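Local coordinates for nitrilotriacetate monooxygenase component B (Bacillus cereus ATCC 14579, PDB 3BPK), which probably binds FMN and acts as an NAD(P)H-dependent oxidoreductase of the flavin reductase type, serving as one component of a monooxygenase, at residues P27-F32 with S48-V53; I97-A102 with E112-T117; A132-E137 with F165-H170. All blocks are in the same frame, centred on the assembly; numbering follows the deposited sequence.

Contact 1: residues P27-F32 with S48-V53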
# COMPACT_ATOMS: atom_id res chain seq x y z
N PRO B 27 3.68 -2.50 8.68
CA PRO B 27 4.62 -3.11 7.72
C PRO B 27 4.07 -2.90 6.32
O PRO B 27 2.85 -2.70 6.15
CB PRO B 27 4.56 -4.61 8.09
CG PRO B 27 3.13 -4.78 8.53
CD PRO B 27 2.77 -3.51 9.28
N ARG B 28 4.94 -2.91 5.31
CA ARG B 28 4.47 -2.74 3.92
C ARG B 28 4.68 -4.03 3.10
O ARG B 28 5.76 -4.61 3.14
CB ARG B 28 5.23 -1.61 3.20
CG ARG B 28 4.97 -0.26 3.88
CD ARG B 28 5.66 0.89 3.15
NE ARG B 28 7.11 0.77 3.00
CZ ARG B 28 7.98 0.97 4.01
NH1 ARG B 28 7.55 1.31 5.23
NH2 ARG B 28 9.29 0.86 3.81
N PRO B 29 3.67 -4.46 2.35
CA PRO B 29 3.86 -5.65 1.52
C PRO B 29 4.80 -5.30 0.37
O PRO B 29 4.83 -4.14 -0.08
CB PRO B 29 2.45 -5.96 1.01
CG PRO B 29 1.75 -4.64 1.02
CD PRO B 29 2.32 -3.87 2.22
N VAL B 30 5.51 -6.30 -0.15
CA VAL B 30 6.56 -6.01 -1.15
C VAL B 30 6.21 -6.68 -2.48
O VAL B 30 6.11 -7.93 -2.55
CB VAL B 30 7.97 -6.52 -0.64
CG1 VAL B 30 9.09 -6.26 -1.64
CG2 VAL B 30 8.34 -5.83 0.70
N ALA B 31 6.01 -5.85 -3.50
CA ALA B 31 5.74 -6.36 -4.85
C ALA B 31 7.08 -6.66 -5.53
O ALA B 31 7.93 -5.76 -5.64
CB ALA B 31 4.96 -5.34 -5.68
N PHE B 32 7.26 -7.88 -6.03
CA PHE B 32 8.44 -8.16 -6.84
C PHE B 32 7.95 -8.10 -8.28
O PHE B 32 7.10 -8.92 -8.68
CB PHE B 32 9.04 -9.52 -6.52
CG PHE B 32 10.21 -9.83 -7.36
CD1 PHE B 32 11.35 -9.03 -7.27
CD2 PHE B 32 10.20 -10.94 -8.23
CE1 PHE B 32 12.46 -9.30 -8.08
CE2 PHE B 32 11.30 -11.20 -9.03
CZ PHE B 32 12.43 -10.40 -8.94
N SER B 48 8.07 -1.68 -2.16
CA SER B 48 7.19 -1.82 -1.02
C SER B 48 6.03 -0.82 -1.00
O SER B 48 5.18 -0.88 -0.11
CB SER B 48 7.98 -1.74 0.29
OG SER B 48 8.34 -0.37 0.57
N TYR B 49 6.00 0.11 -1.99
CA TYR B 49 4.87 1.07 -2.04
C TYR B 49 3.80 0.42 -2.90
O TYR B 49 3.53 0.83 -4.03
CB TYR B 49 5.27 2.45 -2.57
CG TYR B 49 6.31 3.20 -1.79
CD1 TYR B 49 6.92 2.69 -0.64
CD2 TYR B 49 6.73 4.43 -2.27
CE1 TYR B 49 7.93 3.41 0.01
CE2 TYR B 49 7.71 5.16 -1.61
CZ TYR B 49 8.29 4.66 -0.48
OH TYR B 49 9.27 5.38 0.19
N PHE B 50 3.18 -0.61 -2.33
CA PHE B 50 2.36 -1.59 -3.05
C PHE B 50 1.06 -1.82 -2.26
O PHE B 50 1.07 -2.02 -1.04
CB PHE B 50 3.15 -2.90 -3.03
CG PHE B 50 2.43 -4.13 -3.53
CD1 PHE B 50 1.63 -4.11 -4.68
CD2 PHE B 50 2.66 -5.35 -2.88
CE1 PHE B 50 1.05 -5.32 -5.15
CE2 PHE B 50 2.10 -6.53 -3.35
CZ PHE B 50 1.31 -6.51 -4.48
N ASN B 51 -0.07 -1.83 -2.97
CA ASN B 51 -1.29 -2.28 -2.29
C ASN B 51 -2.38 -2.61 -3.29
O ASN B 51 -2.20 -2.48 -4.52
CB ASN B 51 -1.79 -1.26 -1.24
CG ASN B 51 -2.36 -1.92 0.02
OD1 ASN B 51 -3.15 -2.84 -0.08
ND2 ASN B 51 -1.91 -1.48 1.21
N ILE B 52 -3.52 -3.04 -2.75
CA ILE B 52 -4.73 -3.26 -3.56
C ILE B 52 -5.38 -1.91 -3.87
O ILE B 52 -5.33 -0.98 -3.04
CB ILE B 52 -5.73 -4.16 -2.76
CG1 ILE B 52 -5.09 -5.50 -2.32
CG2 ILE B 52 -6.98 -4.42 -3.57
CD1 ILE B 52 -5.93 -6.25 -1.28
N VAL B 53 -6.02 -1.80 -5.04
CA VAL B 53 -6.82 -0.61 -5.39
C VAL B 53 -8.33 -0.94 -5.34
O VAL B 53 -9.11 -0.23 -4.73
CB VAL B 53 -6.41 -0.03 -6.77
CG1 VAL B 53 -7.40 1.01 -7.27
CG2 VAL B 53 -4.96 0.53 -6.74
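This is a buried contact at the open end of the beta hairpin formed by strands 28-36 and 42-54. It lies near the centre of the chain, in the antiparallel split-barrel sheet of the flavin reductase family, and next to the subunit interface. The last regular rung of the hairpin is the backbone pairing of A31 with Y47. Beyond it side chains take over. No backbone hydrogen bond joins P27-F32 to S48-V53. P29 O instead receives a CA-H...O contact from S48 CA at 3.4 Å.

The apolar half rests on F50. Its CG is anti to the backbone N (chi1 171°), which brings the ring up to the 27-32 segment. The methyl of A31 sits over the middle of one ring face, with CB 3.5 Å from the ring centroid and only 11° off its normal. This is a CH-pi contact. P29 crosses the ring obliquely at its CD2 corner, where P29 CB is 3.9 Å from F50 CD2. P29 CG also comes within 3.4 Å of F50 O, an acceptor that takes its hydrogen bond from ND2 of N51 in the second subunit.

The polar half belongs to R28. Its guanidinium is anchored mainly outside the two segments: NH1 by the carbonyls of I25 and T22, NH2 by that of L188. The chain bends at chi3, turning NE toward S48. NE donates to S48 OG at 3.0 Å, almost straight (166°), with the hydroxyl oxygen close to the guanidinium plane.

Contact 2: residues I97-A102 with E112-T117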
# COMPACT_ATOMS: atom_id res chain seq x y z
N ILE B 97 15.19 -12.07 -4.10
CA ILE B 97 14.55 -10.75 -4.32
C ILE B 97 15.54 -9.65 -3.88
O ILE B 97 15.72 -8.65 -4.56
CB ILE B 97 13.21 -10.60 -3.56
CG1 ILE B 97 12.16 -11.57 -4.11
CG2 ILE B 97 12.73 -9.17 -3.62
CD1 ILE B 97 10.93 -11.73 -3.23
N ASN B 98 16.16 -9.84 -2.72
CA ASN B 98 17.11 -8.81 -2.24
C ASN B 98 18.26 -8.57 -3.21
O ASN B 98 18.72 -7.43 -3.38
CB ASN B 98 17.64 -9.17 -0.86
CG ASN B 98 18.45 -8.04 -0.24
OD1 ASN B 98 19.64 -8.21 0.06
ND2 ASN B 98 17.83 -6.89 -0.06
N GLU B 99 18.73 -9.65 -3.82
CA GLU B 99 19.81 -9.56 -4.81
C GLU B 99 19.43 -8.68 -5.98
O GLU B 99 20.28 -8.00 -6.57
CB GLU B 99 20.17 -10.93 -5.33
CG GLU B 99 20.95 -11.73 -4.36
CD GLU B 99 21.72 -12.83 -5.01
OE1 GLU B 99 22.12 -12.68 -6.19
OE2 GLU B 99 21.94 -13.86 -4.34
N THR B 100 18.14 -8.66 -6.33
CA THR B 100 17.72 -7.83 -7.46
C THR B 100 17.69 -6.33 -7.18
O THR B 100 17.52 -5.53 -8.11
CB THR B 100 16.34 -8.21 -8.01
OG1 THR B 100 15.30 -7.77 -7.10
CG2 THR B 100 16.26 -9.71 -8.29
N ALA B 101 17.71 -5.95 -5.91
CA ALA B 101 17.41 -4.56 -5.53
C ALA B 101 18.56 -3.63 -5.86
O ALA B 101 18.39 -2.41 -6.01
CB ALA B 101 17.05 -4.48 -4.06
N ALA B 102 19.75 -4.21 -5.99
CA ALA B 102 20.95 -3.48 -6.38
C ALA B 102 20.81 -2.88 -7.78
O ALA B 102 19.95 -3.30 -8.57
CB ALA B 102 22.16 -4.40 -6.33
N GLU B 112 18.22 -12.95 -14.06
CA GLU B 112 19.32 -13.90 -14.32
C GLU B 112 20.47 -13.73 -13.30
O GLU B 112 21.04 -14.75 -12.81
CB GLU B 112 19.80 -13.79 -15.78
CG GLU B 112 18.73 -14.14 -16.83
CD GLU B 112 18.27 -15.60 -16.85
OE1 GLU B 112 18.82 -16.45 -16.09
OE2 GLU B 112 17.32 -15.89 -17.59
N LEU B 113 20.80 -12.49 -12.93
CA LEU B 113 21.80 -12.25 -11.89
C LEU B 113 21.45 -12.97 -10.58
O LEU B 113 22.33 -13.56 -9.93
CB LEU B 113 21.95 -10.75 -11.63
CG LEU B 113 22.92 -10.31 -10.51
CD1 LEU B 113 24.32 -10.05 -11.08
CD2 LEU B 113 22.39 -9.06 -9.77
N ALA B 114 20.17 -12.90 -10.19
CA ALA B 114 19.72 -13.48 -8.91
C ALA B 114 19.42 -14.99 -8.98
O ALA B 114 18.97 -15.59 -7.99
CB ALA B 114 18.50 -12.68 -8.40
N LYS B 115 19.69 -15.60 -10.13
CA LYS B 115 19.53 -17.06 -10.30
C LYS B 115 18.04 -17.44 -10.21
O LYS B 115 17.70 -18.57 -9.82
CB LYS B 115 20.41 -17.86 -9.30
CG LYS B 115 21.89 -17.50 -9.44
CD LYS B 115 22.76 -18.44 -8.65
CE LYS B 115 24.21 -18.02 -8.74
NZ LYS B 115 24.53 -17.34 -7.48
N LEU B 116 17.18 -16.51 -10.61
CA LEU B 116 15.73 -16.78 -10.66
C LEU B 116 15.37 -17.29 -12.04
O LEU B 116 16.18 -17.21 -12.98
CB LEU B 116 14.97 -15.49 -10.32
CG LEU B 116 15.06 -15.05 -8.85
CD1 LEU B 116 14.49 -13.63 -8.72
CD2 LEU B 116 14.35 -16.00 -7.85
N THR B 117 14.17 -17.84 -12.17
CA THR B 117 13.83 -18.63 -13.37
C THR B 117 12.61 -18.06 -14.09
O THR B 117 11.50 -18.10 -13.55
CB THR B 117 13.46 -20.06 -12.91
OG1 THR B 117 14.50 -20.57 -12.07
CG2 THR B 117 13.22 -21.01 -14.08
O HOH W 1 20.15 -15.42 -5.57
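The contact brings together the C-terminal turns of two short helices, 94-100 and 110-113, in the helical excursion that leaves the main sheet after strand 83-88. The second helix ends in a Schellman motif. A114 closes its last turn. K115 then takes positive phi (67°), and two bonds run back into the turn, among them K115 N to E112 O at 3.1 Å. A114 CB points toward helix 94-100, and the two backbones come closest at E99 and A114.

The A114 methyl fits between two residues of helix 94-100. A114 CB lies 3.7 Å from T100 CG2 and 3.9 Å from E99 CB. T100 CG2 also faces a methyl of L116, with CD1 at 4.3 Å. The hydroxyl of T100 sits in the crowded position between its own backbone N and carbonyl carbon. From there OG1 donates to I97 O at 2.7 Å, on a lone pair of that carbonyl. I97 O also accepts from T100 N, so two donors of one residue grip it. The OG1 bond holds the rotation of T100 (chi1 73°) and leaves CG2 as the branch that meets A114.

No direct hydrogen bond crosses the contact. E99 runs extended along its outer edge, and one water links the two helix ends there. The water donates to A114 O at 2.7 Å and, more weakly, to E99 OE2. I97, T100 and L116 all pack on F32 of strand 28-36, which ties the contact to the main sheet. The arrangement is that of the last turns of two short helices meeting through small side chains, the second closed by a Schellman motif.

Contact 3: residues A132-E137 with F165-H170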
# COMPACT_ATOMS: atom_id res chain seq x y z
N ALA B 132 8.17 -17.61 -7.34
CA ALA B 132 7.02 -17.09 -6.58
C ALA B 132 5.93 -18.13 -6.39
O ALA B 132 5.67 -18.94 -7.30
CB ALA B 132 6.44 -15.88 -7.31
N ASN B 133 5.27 -18.08 -5.22
CA ASN B 133 4.12 -18.93 -4.94
C ASN B 133 2.80 -18.27 -5.39
O ASN B 133 1.79 -18.94 -5.57
CB ASN B 133 4.12 -19.30 -3.45
CG ASN B 133 5.29 -20.22 -3.08
OD1 ASN B 133 5.20 -21.43 -3.27
ND2 ASN B 133 6.40 -19.64 -2.57
N ILE B 134 2.79 -16.94 -5.53
CA ILE B 134 1.62 -16.26 -6.06
C ILE B 134 2.15 -15.18 -6.98
O ILE B 134 3.06 -14.40 -6.61
CB ILE B 134 0.74 -15.58 -4.96
CG1 ILE B 134 0.22 -16.61 -3.93
CG2 ILE B 134 -0.46 -14.79 -5.63
CD1 ILE B 134 -0.53 -15.98 -2.75
N ARG B 135 1.64 -15.16 -8.20
CA ARG B 135 1.93 -14.05 -9.10
C ARG B 135 0.74 -13.66 -9.93
O ARG B 135 -0.20 -14.45 -10.15
CB ARG B 135 3.15 -14.35 -9.94
CG ARG B 135 2.92 -15.33 -11.07
CD ARG B 135 4.23 -15.58 -11.86
NE ARG B 135 3.90 -16.25 -13.10
CZ ARG B 135 3.60 -17.55 -13.22
NH1 ARG B 135 3.68 -18.38 -12.19
NH2 ARG B 135 3.24 -18.01 -14.40
N MSE B 136 0.77 -12.41 -10.39
CA MSE B 136 -0.37 -11.82 -11.07
C MSE B 136 0.10 -11.17 -12.35
O MSE B 136 0.94 -10.27 -12.32
CB MSE B 136 -0.97 -10.73 -10.17
CG MSE B 136 -1.66 -11.34 -8.91
SE MSE B 136 -2.05 -10.00 -7.56
CE MSE B 136 -0.24 -9.93 -6.85
N GLU B 137 -0.46 -11.62 -13.47
CA GLU B 137 -0.17 -10.97 -14.75
C GLU B 137 -1.00 -9.72 -14.77
O GLU B 137 -2.23 -9.78 -14.51
CB GLU B 137 -0.58 -11.86 -15.92
CG GLU B 137 0.16 -13.19 -15.97
CD GLU B 137 -0.27 -14.07 -17.14
OE1 GLU B 137 -0.73 -13.53 -18.17
OE2 GLU B 137 -0.10 -15.31 -17.01
N PHE B 165 -4.34 -14.79 -12.34
CA PHE B 165 -3.73 -15.13 -11.06
C PHE B 165 -3.09 -16.50 -11.23
O PHE B 165 -3.69 -17.39 -11.88
CB PHE B 165 -4.78 -15.31 -9.98
CG PHE B 165 -5.39 -14.03 -9.48
CD1 PHE B 165 -4.75 -13.27 -8.51
CD2 PHE B 165 -6.67 -13.65 -9.90
CE1 PHE B 165 -5.37 -12.12 -7.97
CE2 PHE B 165 -7.27 -12.50 -9.40
CZ PHE B 165 -6.61 -11.74 -8.42
N HIS B 166 -1.91 -16.70 -10.63
CA HIS B 166 -1.24 -18.00 -10.55
C HIS B 166 -0.97 -18.24 -9.08
O HIS B 166 -0.30 -17.43 -8.44
CB HIS B 166 0.09 -17.98 -11.28
CG HIS B 166 -0.04 -17.69 -12.75
ND1 HIS B 166 -0.32 -18.68 -13.67
CD2 HIS B 166 0.02 -16.53 -13.44
CE1 HIS B 166 -0.40 -18.14 -14.88
NE2 HIS B 166 -0.21 -16.83 -14.77
N VAL B 167 -1.51 -19.32 -8.52
CA VAL B 167 -1.46 -19.55 -7.07
C VAL B 167 -1.02 -20.97 -6.75
O VAL B 167 -1.60 -21.90 -7.31
CB VAL B 167 -2.84 -19.31 -6.40
CG1 VAL B 167 -2.77 -19.55 -4.89
CG2 VAL B 167 -3.41 -17.87 -6.74
N ALA B 168 -0.03 -21.14 -5.89
CA ALA B 168 0.40 -22.50 -5.51
C ALA B 168 -0.77 -23.28 -4.90
O ALA B 168 -1.47 -22.79 -4.01
CB ALA B 168 1.60 -22.44 -4.54
N GLU B 169 -0.99 -24.51 -5.41
CA GLU B 169 -2.17 -25.25 -4.99
C GLU B 169 -2.14 -25.48 -3.47
O GLU B 169 -3.20 -25.42 -2.83
CB GLU B 169 -2.30 -26.59 -5.74
CG GLU B 169 -3.62 -27.33 -5.47
CD GLU B 169 -3.61 -28.26 -4.22
OE1 GLU B 169 -2.53 -28.48 -3.62
OE2 GLU B 169 -4.69 -28.76 -3.86
N HIS B 170 -0.95 -25.69 -2.90
CA HIS B 170 -0.88 -25.93 -1.45
C HIS B 170 -1.30 -24.76 -0.58
O HIS B 170 -1.56 -24.96 0.62
CB HIS B 170 0.49 -26.46 -1.00
CG HIS B 170 1.57 -25.41 -1.02
ND1 HIS B 170 2.29 -25.11 -2.16
CD2 HIS B 170 2.04 -24.59 -0.05
CE1 HIS B 170 3.15 -24.15 -1.89
NE2 HIS B 170 3.03 -23.82 -0.62
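H166 is held on two sides by side chains of the neighbouring strand. The guanidinium of R135 lies flat over one ring face, planes 6° and centres 3.9 Å apart. R135 CG lies between backbone N and carbonyl carbon (chi1 75°), and the chain extends to NE, laying NH2 over the ring centre. From the edge, E137 OE2 accepts the N-H of H166 NE2 at 2.7 Å, nearly straight (168°), in the ring plane and through its anti lone pair. The buried carboxylate is well satisfied, because OE2 also takes the backbone N-H of E122 and OE1 those of V123 and I124. The stacked arginine and the carboxylate probably pull the ionisation of H166 in opposite directions.

The other sheet face carries I134, V167, M136 and F165. Selenomethionine M136 and F165 lie side by side and point the same way. M136 CG is 3.7 Å from F165 CD1, and SE approaches obliquely, 5.1 Å from the ring centroid, as a Met-aromatic contact.

The backbone sets this register. R135 and H166 form a hydrogen-bonded pair with R135 N to H166 O at 3.0 Å and H166 N to R135 O at 2.9 Å. Past the non-hydrogen-bonded pair I134-V167, A168 N donates to N133 O. F165-A168 also pair with a strand of the second subunit. The arrangement is a beta hairpin in an antiparallel sheet that continues across the dimer interface.

Contact 1 and contact 2 meet directly through F32, whose side chain leaves the hairpin on the side of the helices. F32 CE1 is 3.4 Å from T100 OG1, and F32 CZ is 3.8 Å from L116 CD1. The centres of contacts 1 and 2 are about 19 Å apart. Contact 3 touches neither, though its nearest atoms come within about 4 Å of contact 1 and about 6 Å of contact 2. Its centre lies about 16 Å and 19 Å from theirs, respectively. Strand 83-88 connects contacts 1 and 3 within one sheet, pairing with strand 28-36 and with strand 134-146. Both reach the second subunit. None of the three contacts includes a bound ligand.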